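Long-range contact in heat shock protein STI1 (Saccharomyces cerevisiae, PDB 3UPV), which acts as a co-chaperone adaptor for Hsp70 and Hsp90, here through its TPR2B domain with a C-terminal Hsp70 peptide bound: residues Ala26-Ile31 with Ser42-Ala47. Numbering follows the deposited sequence.
Sequences AYTEMI and SNRAAA
Asn-43 sets its CB over one face of the Tyr-27 ring. This CB sits 3.3 Å from the ring centroid and only 5° off the ring normal, a CH-pi contact. With CG of Asn-43 anti to the carbonyl carbon, the amide passes toward the CE1 and CZ side of the ring, its plane tilted 47° from it. ND2 comes within 3.4 Å of Tyr-27 CE1, but its hydrogen bond goes to the backbone of the bound peptide. Tyr-27 and Asn-43 both pack on an apolar side chain of that peptide, so the pair forms part of the peptide-binding surface. Arg-44 follows on the same helix. Its CB meets Tyr-27 CB at 3.7 Å, near the closest backbone approach. The bend at chi3 brings the guanidinium beside the Ile-31 side chain, whose CD1 lies over one of its faces, 3.4 Å from Arg-44 CZ. At the guanidinium edge, NH1 donates a nearly straight, in-plane hydrogen bond to Thr-28 OG1, 3.1 Å long at 168°. OG1 also bonds Val-24 O, and Arg-44 NE forms a salt bridge with Asp-60. The two helices run nearly antiparallel, with segment axes 8.9 Å apart. Helix 20-33 closes TPR 7 and helix 38-50 opens TPR 8, so this is packing between successive repeats. Helix 2-16 touches Tyr-27, Met-30 and Ala-46, while helix 72-84 reaches Ala-45 and Ala-46 through Arg-77.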
loop_
_atom_site.group_PDB
_atom_site.type_symbol
_atom_site.label_atom_id
_atom_site.label_comp_id
_atom_site.label_asym_id
_atom_site.label_seq_id
_atom_site.Cartn_x
_atom_site.Cartn_y
_atom_site.Cartn_z
ATOM N N ALA A 26 2.330 13.014 8.218
ATOM C CA ALA A 26 2.096 12.186 9.420
ATOM C C ALA A 26 2.742 10.811 9.280
ATOM O O ALA A 26 3.321 10.335 10.238
ATOM C CB ALA A 26 0.539 12.103 9.735
ATOM N N TYR A 27 2.668 10.188 8.097
ATOM C CA TYR A 27 3.221 8.857 7.922
ATOM C C TYR A 27 4.745 8.890 7.879
ATOM O O TYR A 27 5.405 7.946 8.276
ATOM C CB TYR A 27 2.604 8.129 6.715
ATOM C CG TYR A 27 1.125 7.863 6.931
ATOM C CD1 TYR A 27 0.679 7.280 8.144
ATOM C CD2 TYR A 27 0.167 8.161 5.950
ATOM C CE1 TYR A 27 -0.671 6.999 8.386
ATOM C CE2 TYR A 27 -1.228 7.832 6.196
ATOM C CZ TYR A 27 -1.619 7.270 7.379
ATOM O OH TYR A 27 -2.957 6.965 7.530
ATOM N N THR A 28 5.313 9.990 7.419
ATOM C CA THR A 28 6.732 10.147 7.504
ATOM C C THR A 28 7.157 10.196 8.968
ATOM O O THR A 28 8.175 9.572 9.335
ATOM C CB THR A 28 7.155 11.431 6.725
ATOM O OG1 THR A 28 6.809 11.287 5.325
ATOM C CG2 THR A 28 8.690 11.646 6.824
ATOM N N GLU A 29 6.360 10.852 9.810
ATOM C CA GLU A 29 6.669 10.856 11.210
ATOM C C GLU A 29 6.512 9.465 11.814
ATOM O O GLU A 29 7.377 9.080 12.617
ATOM C CB GLU A 29 5.814 11.889 11.972
ATOM C CG GLU A 29 6.087 11.821 13.488
ATOM C CD GLU A 29 5.344 12.853 14.374
ATOM O OE1 GLU A 29 4.399 13.524 13.939
ATOM O OE2 GLU A 29 5.776 12.955 15.642
ATOM N N MET A 30 5.415 8.734 11.481
ATOM C CA MET A 30 5.247 7.338 11.925
ATOM C C MET A 30 6.505 6.492 11.571
ATOM O O MET A 30 6.995 5.687 12.362
ATOM C CB MET A 30 4.025 6.715 11.287
ATOM C CG MET A 30 3.648 5.314 11.912
ATOM S SD MET A 30 2.232 4.717 11.039
ATOM C CE MET A 30 2.316 3.020 11.697
ATOM N N ILE A 31 6.987 6.692 10.357
ATOM C CA ILE A 31 8.140 5.971 9.821
ATOM C C ILE A 31 9.398 6.370 10.622
ATOM O O ILE A 31 10.157 5.474 11.015
ATOM C CB ILE A 31 8.417 6.233 8.311
ATOM C CG1 ILE A 31 7.369 5.476 7.477
ATOM C CG2 ILE A 31 9.867 5.745 7.982
ATOM C CD1 ILE A 31 7.330 5.856 6.041
ATOM N N SER A 42 3.422 1.498 3.987
ATOM C CA SER A 42 2.231 1.229 3.194
ATOM C C SER A 42 1.314 2.442 3.262
ATOM O O SER A 42 0.729 2.836 2.245
ATOM C CB SER A 42 1.518 -0.035 3.679
ATOM O OG SER A 42 0.241 -0.136 3.051
ATOM N N ASN A 43 1.164 3.032 4.473
ATOM C CA ASN A 43 0.246 4.141 4.654
ATOM C C ASN A 43 0.765 5.370 3.904
ATOM O O ASN A 43 0.007 6.021 3.159
ATOM C CB ASN A 43 0.039 4.479 6.139
ATOM C CG ASN A 43 -0.824 3.447 6.901
ATOM O OD1 ASN A 43 -1.540 2.592 6.343
ATOM N ND2 ASN A 43 -0.771 3.577 8.221
ATOM N N ARG A 44 2.075 5.670 4.013
ATOM C CA ARG A 44 2.546 6.797 3.243
ATOM C C ARG A 44 2.360 6.535 1.748
ATOM O O ARG A 44 1.950 7.471 1.014
ATOM C CB ARG A 44 4.038 7.015 3.539
ATOM C CG ARG A 44 4.517 8.316 2.954
ATOM C CD ARG A 44 5.923 8.792 3.428
ATOM N NE ARG A 44 6.968 7.864 3.080
ATOM C CZ ARG A 44 8.213 7.967 3.512
ATOM N NH1 ARG A 44 8.574 8.960 4.372
ATOM N NH2 ARG A 44 9.078 7.049 3.127
ATOM N N ALA A 45 2.626 5.285 1.281
ATOM C CA ALA A 45 2.348 4.956 -0.130
ATOM C C ALA A 45 0.911 5.300 -0.521
ATOM O O ALA A 45 0.620 5.738 -1.657
ATOM C CB ALA A 45 2.606 3.495 -0.419
ATOM N N ALA A 46 -0.011 5.017 0.360
ATOM C CA ALA A 46 -1.439 5.239 0.009
ATOM C C ALA A 46 -1.652 6.705 -0.284
ATOM O O ALA A 46 -2.407 7.085 -1.221
ATOM C CB ALA A 46 -2.358 4.758 1.157
ATOM N N ALA A 47 -1.038 7.542 0.544
ATOM C CA ALA A 47 -1.210 8.975 0.358
ATOM C C ALA A 47 -0.454 9.531 -0.867
ATOM O O ALA A 47 -0.951 10.403 -1.620
ATOM C CB ALA A 47 -0.845 9.730 1.667
#